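Local coordinates for hydroxyethylphosphonate dioxygenase (Streptomyces albus, PDB 6B9R), which probably catalyses the iron- and dioxygen-dependent cleavage of 2-hydroxyethylphosphonate to hydroxymethylphosphonate, the bound substrate chelating the metal, at residues Y109-T114 with R123-S128; Q153-V158 with H190-R195. One frame throughout, in Å; residues are numbered along the deposited sequence.

Contact 1. Residues Y109-T114 with R123-S128; sequences YEYRDT and RPEWIS. With 2HE ((2-hydroxyethyl)phosphonic acid), chain F.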
loop_
_atom_site.group_PDB
_atom_site.type_symbol
_atom_site.label_atom_id
_atom_site.label_comp_id
_atom_site.label_asym_id
_atom_site.label_seq_id
_atom_site.Cartn_x
_atom_site.Cartn_y
_atom_site.Cartn_z
ATOM N N TYR A 109 3.641 -30.632 -16.108
ATOM C CA TYR A 109 4.449 -29.428 -16.257
ATOM C C TYR A 109 5.858 -29.705 -15.751
ATOM O O TYR A 109 6.050 -30.495 -14.825
ATOM C CB TYR A 109 3.909 -28.247 -15.439
ATOM C CG TYR A 109 2.546 -27.698 -15.798
ATOM C CD1 TYR A 109 2.179 -27.461 -17.118
ATOM C CD2 TYR A 109 1.641 -27.367 -14.797
ATOM C CE1 TYR A 109 0.936 -26.935 -17.426
ATOM C CE2 TYR A 109 0.400 -26.842 -15.093
ATOM C CZ TYR A 109 0.051 -26.626 -16.408
ATOM O OH TYR A 109 -1.188 -26.100 -16.694
ATOM N N GLU A 110 6.843 -29.051 -16.360
ATOM C CA GLU A 110 8.139 -28.845 -15.722
ATOM C C GLU A 110 8.289 -27.367 -15.410
ATOM O O GLU A 110 8.168 -26.530 -16.314
ATOM C CB GLU A 110 9.317 -29.291 -16.597
ATOM C CG GLU A 110 10.662 -29.057 -15.877
ATOM C CD GLU A 110 11.897 -29.300 -16.737
ATOM O OE1 GLU A 110 11.751 -29.564 -17.943
ATOM O OE2 GLU A 110 13.020 -29.216 -16.189
ATOM N N TYR A 111 8.551 -27.059 -14.137
ATOM C CA TYR A 111 8.742 -25.697 -13.653
ATOM C C TYR A 111 10.223 -25.396 -13.463
ATOM O O TYR A 111 10.986 -26.250 -13.001
ATOM C CB TYR A 111 8.056 -25.469 -12.304
ATOM C CG TYR A 111 6.566 -25.678 -12.222
ATOM C CD1 TYR A 111 6.038 -26.939 -11.976
ATOM C CD2 TYR A 111 5.688 -24.604 -12.327
ATOM C CE1 TYR A 111 4.675 -27.132 -11.863
ATOM C CE2 TYR A 111 4.317 -24.788 -12.219
ATOM C CZ TYR A 111 3.819 -26.057 -11.986
ATOM O OH TYR A 111 2.464 -26.249 -11.864
ATOM N N ARG A 112 10.615 -24.163 -13.780
ATOM C CA ARG A 112 11.960 -23.669 -13.497
ATOM C C ARG A 112 11.855 -22.239 -12.986
ATOM O O ARG A 112 11.169 -21.414 -13.601
ATOM C CB ARG A 112 12.852 -23.722 -14.754
ATOM C CG ARG A 112 13.166 -25.136 -15.223
ATOM C CD ARG A 112 14.097 -25.143 -16.426
ATOM N NE ARG A 112 14.155 -26.463 -17.043
ATOM C CZ ARG A 112 14.605 -26.688 -18.274
ATOM N NH1 ARG A 112 15.039 -25.682 -19.025
ATOM N NH2 ARG A 112 14.614 -27.925 -18.756
ATOM N N ASP A 113 12.522 -21.943 -11.867
ATOM C CA ASP A 113 12.597 -20.562 -11.413
ATOM C C ASP A 113 13.383 -19.714 -12.394
ATOM O O ASP A 113 14.354 -20.173 -13.006
ATOM C CB ASP A 113 13.297 -20.444 -10.059
ATOM C CG ASP A 113 12.583 -21.176 -8.954
ATOM O OD1 ASP A 113 11.375 -21.438 -9.076
ATOM O OD2 ASP A 113 13.255 -21.492 -7.963
ATOM N N THR A 114 12.986 -18.447 -12.501
ATOM C CA THR A 114 13.804 -17.403 -13.103
ATOM C C THR A 114 13.993 -16.281 -12.072
ATOM O O THR A 114 13.639 -16.434 -10.897
ATOM C CB THR A 114 13.193 -16.925 -14.428
ATOM O OG1 THR A 114 11.883 -16.402 -14.212
ATOM C CG2 THR A 114 13.096 -18.083 -15.406
ATOM N N ARG A 123 6.875 -13.798 -8.947
ATOM C CA ARG A 123 7.092 -15.246 -8.872
ATOM C C ARG A 123 7.098 -15.765 -10.304
ATOM O O ARG A 123 6.100 -16.325 -10.784
ATOM C CB ARG A 123 6.030 -15.933 -8.015
ATOM C CG ARG A 123 6.122 -15.560 -6.517
ATOM C CD ARG A 123 7.338 -16.193 -5.866
ATOM N NE ARG A 123 7.414 -15.902 -4.423
ATOM C CZ ARG A 123 7.967 -14.806 -3.916
ATOM N NH1 ARG A 123 8.490 -13.899 -4.719
ATOM N NH2 ARG A 123 8.008 -14.624 -2.602
ATOM N N PRO A 124 8.210 -15.581 -11.027
ATOM C CA PRO A 124 8.215 -15.859 -12.469
ATOM C C PRO A 124 8.778 -17.227 -12.794
ATOM O O PRO A 124 9.952 -17.507 -12.525
ATOM C CB PRO A 124 9.111 -14.748 -13.018
ATOM C CG PRO A 124 10.139 -14.549 -11.908
ATOM C CD PRO A 124 9.443 -14.899 -10.608
ATOM N N GLU A 125 7.961 -18.088 -13.391
ATOM C CA GLU A 125 8.367 -19.453 -13.676
ATOM C C GLU A 125 8.357 -19.677 -15.180
ATOM O O GLU A 125 7.419 -19.265 -15.870
ATOM C CB GLU A 125 7.447 -20.472 -12.976
ATOM C CG GLU A 125 7.391 -20.327 -11.456
ATOM C CD GLU A 125 8.575 -20.971 -10.754
ATOM O OE1 GLU A 125 8.707 -22.207 -10.827
ATOM O OE2 GLU A 125 9.372 -20.234 -10.130
ATOM N N TRP A 126 9.437 -20.271 -15.677
ATOM C CA TRP A 126 9.442 -20.952 -16.960
ATOM C C TRP A 126 8.717 -22.276 -16.774
ATOM O O TRP A 126 8.994 -22.999 -15.813
ATOM C CB TRP A 126 10.893 -21.163 -17.397
ATOM C CG TRP A 126 11.143 -21.951 -18.654
ATOM C CD1 TRP A 126 11.451 -21.446 -19.887
ATOM C CD2 TRP A 126 11.160 -23.383 -18.791
ATOM N NE1 TRP A 126 11.640 -22.475 -20.784
ATOM C CE2 TRP A 126 11.466 -23.671 -20.138
ATOM C CE3 TRP A 126 10.927 -24.448 -17.909
ATOM C CZ2 TRP A 126 11.550 -24.979 -20.624
ATOM C CZ3 TRP A 126 11.018 -25.752 -18.392
ATOM C CH2 TRP A 126 11.328 -26.002 -19.736
ATOM N N ILE A 127 7.764 -22.592 -17.657
ATOM C CA ILE A 127 6.977 -23.812 -17.487
ATOM C C ILE A 127 6.750 -24.448 -18.852
ATOM O O ILE A 127 6.137 -23.837 -19.732
ATOM C CB ILE A 127 5.625 -23.563 -16.791
ATOM C CG1 ILE A 127 5.813 -22.767 -15.487
ATOM C CG2 ILE A 127 4.941 -24.904 -16.524
ATOM C CD1 ILE A 127 4.522 -22.359 -14.821
ATOM N N SER A 128 7.232 -25.676 -19.031
ATOM C CA SER A 128 7.004 -26.385 -20.281
ATOM C C SER A 128 5.733 -27.212 -20.180
ATOM O O SER A 128 5.472 -27.856 -19.162
ATOM C CB SER A 128 8.183 -27.288 -20.638
ATOM O OG SER A 128 8.271 -28.368 -19.740
HETATM O O3 2HE F . -0.469 -22.177 -12.156
HETATM P P 2HE F . -0.112 -23.541 -12.628
HETATM O O1 2HE F . -1.370 -24.533 -12.472
HETATM O O2 2HE F . 1.152 -24.135 -11.814
HETATM C CA 2HE F . 0.310 -23.351 -14.375
HETATM C CB 2HE F . 1.081 -22.041 -14.512
HETATM O O4 2HE F . 0.202 -20.905 -14.477
HETATM O O HOH W 1 10.769 -29.878 -20.224
#

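Contact 2. Residues Q153-V158 with H190-R195; sequences QFTYFV and HSFTAR. With FE (Fe (III) ion), chain E; 2HE ((2-hydroxyethyl)phosphonic acid), chain F.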
loop_
_atom_site.group_PDB
_atom_site.type_symbol
_atom_site.label_atom_id
_atom_site.label_comp_id
_atom_site.label_asym_id
_atom_site.label_seq_id
_atom_site.Cartn_x
_atom_site.Cartn_y
_atom_site.Cartn_z
ATOM N N GLN A 153 -1.483 -13.078 -12.916
ATOM C CA GLN A 153 -0.556 -13.718 -13.840
ATOM C C GLN A 153 -0.480 -12.981 -15.164
ATOM O O GLN A 153 -1.505 -12.634 -15.755
ATOM C CB GLN A 153 -0.919 -15.176 -14.097
ATOM C CG GLN A 153 0.200 -15.934 -14.784
ATOM C CD GLN A 153 -0.021 -17.435 -14.736
ATOM O OE1 GLN A 153 -0.304 -17.989 -13.685
ATOM N NE2 GLN A 153 0.098 -18.093 -15.881
ATOM N N PHE A 154 0.743 -12.737 -15.607
ATOM C CA PHE A 154 1.047 -12.381 -16.982
ATOM C C PHE A 154 1.753 -13.571 -17.601
ATOM O O PHE A 154 2.767 -14.037 -17.068
ATOM C CB PHE A 154 1.946 -11.144 -17.070
ATOM C CG PHE A 154 2.516 -10.957 -18.428
ATOM C CD1 PHE A 154 1.759 -10.378 -19.435
ATOM C CD2 PHE A 154 3.779 -11.421 -18.732
ATOM C CE1 PHE A 154 2.269 -10.246 -20.718
ATOM C CE2 PHE A 154 4.290 -11.302 -20.024
ATOM C CZ PHE A 154 3.531 -10.702 -21.016
ATOM N N THR A 155 1.238 -14.055 -18.725
ATOM C CA THR A 155 1.798 -15.226 -19.372
ATOM C C THR A 155 2.190 -14.879 -20.796
ATOM O O THR A 155 1.397 -14.285 -21.532
ATOM C CB THR A 155 0.803 -16.386 -19.362
ATOM O OG1 THR A 155 0.437 -16.680 -18.005
ATOM C CG2 THR A 155 1.435 -17.614 -19.975
ATOM N N TYR A 156 3.410 -15.244 -21.169
ATOM C CA TYR A 156 3.923 -15.110 -22.527
ATOM C C TYR A 156 4.088 -16.497 -23.132
ATOM O O TYR A 156 4.680 -17.373 -22.498
ATOM C CB TYR A 156 5.264 -14.379 -22.518
ATOM C CG TYR A 156 5.856 -14.228 -23.887
ATOM C CD1 TYR A 156 5.518 -13.152 -24.687
ATOM C CD2 TYR A 156 6.756 -15.168 -24.383
ATOM C CE1 TYR A 156 6.066 -13.011 -25.957
ATOM C CE2 TYR A 156 7.302 -15.037 -25.646
ATOM C CZ TYR A 156 6.951 -13.959 -26.429
ATOM O OH TYR A 156 7.502 -13.832 -27.684
ATOM N N PHE A 157 3.569 -16.704 -24.350
ATOM C CA PHE A 157 3.507 -18.036 -24.954
ATOM C C PHE A 157 4.622 -18.252 -25.976
ATOM O O PHE A 157 4.924 -17.366 -26.777
ATOM C CB PHE A 157 2.149 -18.252 -25.622
ATOM C CG PHE A 157 0.999 -18.245 -24.657
ATOM C CD1 PHE A 157 0.644 -19.401 -23.980
ATOM C CD2 PHE A 157 0.284 -17.083 -24.415
ATOM C CE1 PHE A 157 -0.419 -19.408 -23.086
ATOM C CE2 PHE A 157 -0.778 -17.070 -23.526
ATOM C CZ PHE A 157 -1.131 -18.237 -22.848
ATOM N N VAL A 158 5.234 -19.439 -25.941
ATOM C CA VAL A 158 6.194 -19.878 -26.953
ATOM C C VAL A 158 5.696 -21.203 -27.519
ATOM O O VAL A 158 5.506 -22.174 -26.774
ATOM C CB VAL A 158 7.618 -20.037 -26.389
ATOM C CG1 VAL A 158 8.557 -20.528 -27.496
ATOM C CG2 VAL A 158 8.130 -18.719 -25.771
ATOM N N HIS A 190 -6.962 -22.067 -14.341
ATOM C CA HIS A 190 -6.457 -22.134 -15.709
ATOM C C HIS A 190 -5.569 -23.359 -15.888
ATOM O O HIS A 190 -5.202 -24.040 -14.924
ATOM C CB HIS A 190 -5.715 -20.846 -16.091
ATOM C CG HIS A 190 -4.613 -20.467 -15.151
ATOM N ND1 HIS A 190 -4.837 -19.799 -13.967
ATOM C CD2 HIS A 190 -3.274 -20.656 -15.229
ATOM C CE1 HIS A 190 -3.684 -19.598 -13.353
ATOM N NE2 HIS A 190 -2.720 -20.106 -14.102
ATOM N N SER A 191 -5.263 -23.656 -17.157
ATOM C CA SER A 191 -4.385 -24.766 -17.506
ATOM C C SER A 191 -3.714 -24.478 -18.842
ATOM O O SER A 191 -4.108 -23.566 -19.576
ATOM C CB SER A 191 -5.150 -26.092 -17.564
ATOM O OG SER A 191 -4.253 -27.192 -17.625
ATOM N N PHE A 192 -2.689 -25.279 -19.152
ATOM C CA PHE A 192 -1.957 -25.182 -20.411
ATOM C C PHE A 192 -1.621 -26.576 -20.920
ATOM O O PHE A 192 -1.235 -27.450 -20.139
ATOM C CB PHE A 192 -0.643 -24.408 -20.272
ATOM C CG PHE A 192 -0.779 -23.076 -19.621
ATOM C CD1 PHE A 192 -0.709 -22.963 -18.236
ATOM C CD2 PHE A 192 -0.947 -21.930 -20.383
ATOM C CE1 PHE A 192 -0.809 -21.724 -17.609
ATOM C CE2 PHE A 192 -1.042 -20.675 -19.762
ATOM C CZ PHE A 192 -0.981 -20.581 -18.372
ATOM N N THR A 193 -1.765 -26.776 -22.231
ATOM C CA THR A 193 -1.337 -27.994 -22.907
ATOM C C THR A 193 -0.575 -27.618 -24.173
ATOM O O THR A 193 -0.567 -26.460 -24.597
ATOM C CB THR A 193 -2.528 -28.890 -23.281
ATOM O OG1 THR A 193 -3.355 -28.193 -24.217
ATOM C CG2 THR A 193 -3.361 -29.252 -22.050
ATOM N N ALA A 194 0.059 -28.614 -24.795
ATOM C CA ALA A 194 0.718 -28.442 -26.087
ATOM C C ALA A 194 -0.141 -29.067 -27.178
ATOM O O ALA A 194 -0.641 -30.184 -27.011
ATOM C CB ALA A 194 2.111 -29.078 -26.098
ATOM N N ARG A 195 -0.299 -28.354 -28.294
ATOM C CA ARG A 195 -1.005 -28.908 -29.445
ATOM C C ARG A 195 -0.155 -29.884 -30.240
ATOM O O ARG A 195 -0.685 -30.567 -31.121
ATOM C CB ARG A 195 -1.480 -27.787 -30.380
ATOM C CG ARG A 195 -2.636 -26.983 -29.825
ATOM C CD ARG A 195 -3.291 -26.101 -30.883
ATOM N NE ARG A 195 -2.349 -25.196 -31.539
ATOM C CZ ARG A 195 -1.861 -24.087 -30.986
ATOM N NH1 ARG A 195 -1.017 -23.323 -31.669
ATOM N NH2 ARG A 195 -2.196 -23.749 -29.738
HETATM FE FE FE E . -0.920 -19.878 -12.915
HETATM O O3 2HE F . -0.469 -22.177 -12.156
HETATM P P 2HE F . -0.112 -23.541 -12.628
HETATM O O1 2HE F . -1.370 -24.533 -12.472
HETATM O O2 2HE F . 1.152 -24.135 -11.814
HETATM C CA 2HE F . 0.310 -23.351 -14.375
HETATM C CB 2HE F . 1.081 -22.041 -14.512
HETATM O O4 2HE F . 0.202 -20.905 -14.477
HETATM O O HOH W 2 1.586 -19.679 -12.458
#

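Contact 1. Residues Y109-T114 with R123-S128
Arg112 and Trp126 lie side by side, pointing the same way from an antiparallel hydrogen-bonded pair. Starting at the backbone, Arg112 CB sits 3.8 Å from Trp126 CE3, and CG and CD each approach that same atom more closely. The chain runs extended from CG to NE, where Arg112 NE comes 3.5 Å from Trp126 CZ3. CZ stands 4.0 Å from the centroid of the six-membered ring, a cation-pi stack with guanidinium and ring planes 10° apart. NH1 ends nearest CH2 and CZ2. Arg112 NE and NH2 meanwhile both grip Glu110 OE2, at 3.1 Å from NE, a side-on salt bridge to one oxygen that probably fixes how the guanidinium is turned over the indole; Ser98 is a further partner of this carboxylate.

On the opposite face, Tyr111 and Ile127, with Tyr109 beside them, form part of the pocket wall. Ile127 CD1 packs 3.6 Å from Tyr111 CD2 and also touches CB of the ligand at 3.5 Å, while Tyr111 OH makes a very short hydrogen bond, 2.5 Å, to the phosphonate O2. Tyr109 lays CE2 beside the ligand CA. This is an antiparallel beta hairpin, one face carrying the Arg-Trp stack and the other lining part of the 2-hydroxyethylphosphonate site.

Contact 2. Residues Q153-V158 with H190-R195
Gln153 and His190 face each other from strands 153-158 and 190-194, whose axes run nearly parallel at 10° and 10.6 Å apart, so the space between them is bridged by side chains. Both bind the iron: Gln153 through OE1 at 2.1 Å, His190 through NE2 at 2.2 Å. A chi1 of 54° sets CG of His190 between the backbone N and the carbonyl carbon, and ND1 of the ring is held by Ala188 O. On the other strand, Gln153 NE2 donates to Thr155 OG1 over 2.6 Å in a nearly straight bond (169° at the hydrogen). Gln153 NE2 also donates to the substrate hydroxyl, 2HE O4, at 3.1 Å. These bonds are consistent with an amide whose rotation is fixed, leaving OE1 toward the iron.

Beyond the metal, Phe192 fills the middle. Its CE1 comes 3.4 Å from the ligand O4, and CZ lies against Gln153 NE2. On the far side Phe192 CE2 meets Phe157 CE1 at 3.6 Å, the two side chains crossing at about a right angle, while Thr155 CG2 and Phe192 meet tip to tip. An alanine at Phe192 would probably leave a gap between Phe157 and the hydroxyethyl arm, with Phe157 CE1 and Thr155 CG2 losing their packing partner.

His149, the substrate's O3 and O4 and a water complete the coordination. Two histidines and a glutamine thus form a variant of the facial triad of two histidines and one carboxylate found in cupin-type non-haem iron oxygenases, with an amide in the carboxylate's place.

In the fold
Along the chain contact 1 comes first, closing the short connection 115-122 into a hairpin. The chain then enters 153-158, passes through strands 161-167, 170-175 and 181-184, and returns at 190-195 to close contact 2. The two are in series, neither nesting nor crossing. Strand 202-208 then lies between 123-129 and 152-158, joining contact 1 and the 153-158 half of contact 2 in one antiparallel sheet, while 190-194 is an edge of a separate three-stranded sheet. Their centres are 11 Å apart, and a probable hydrogen bond between Phe192 N and Tyr109 OH ties them directly. The ligand touches both, and Lys29 and Trp449 of the second subunit also bond to it.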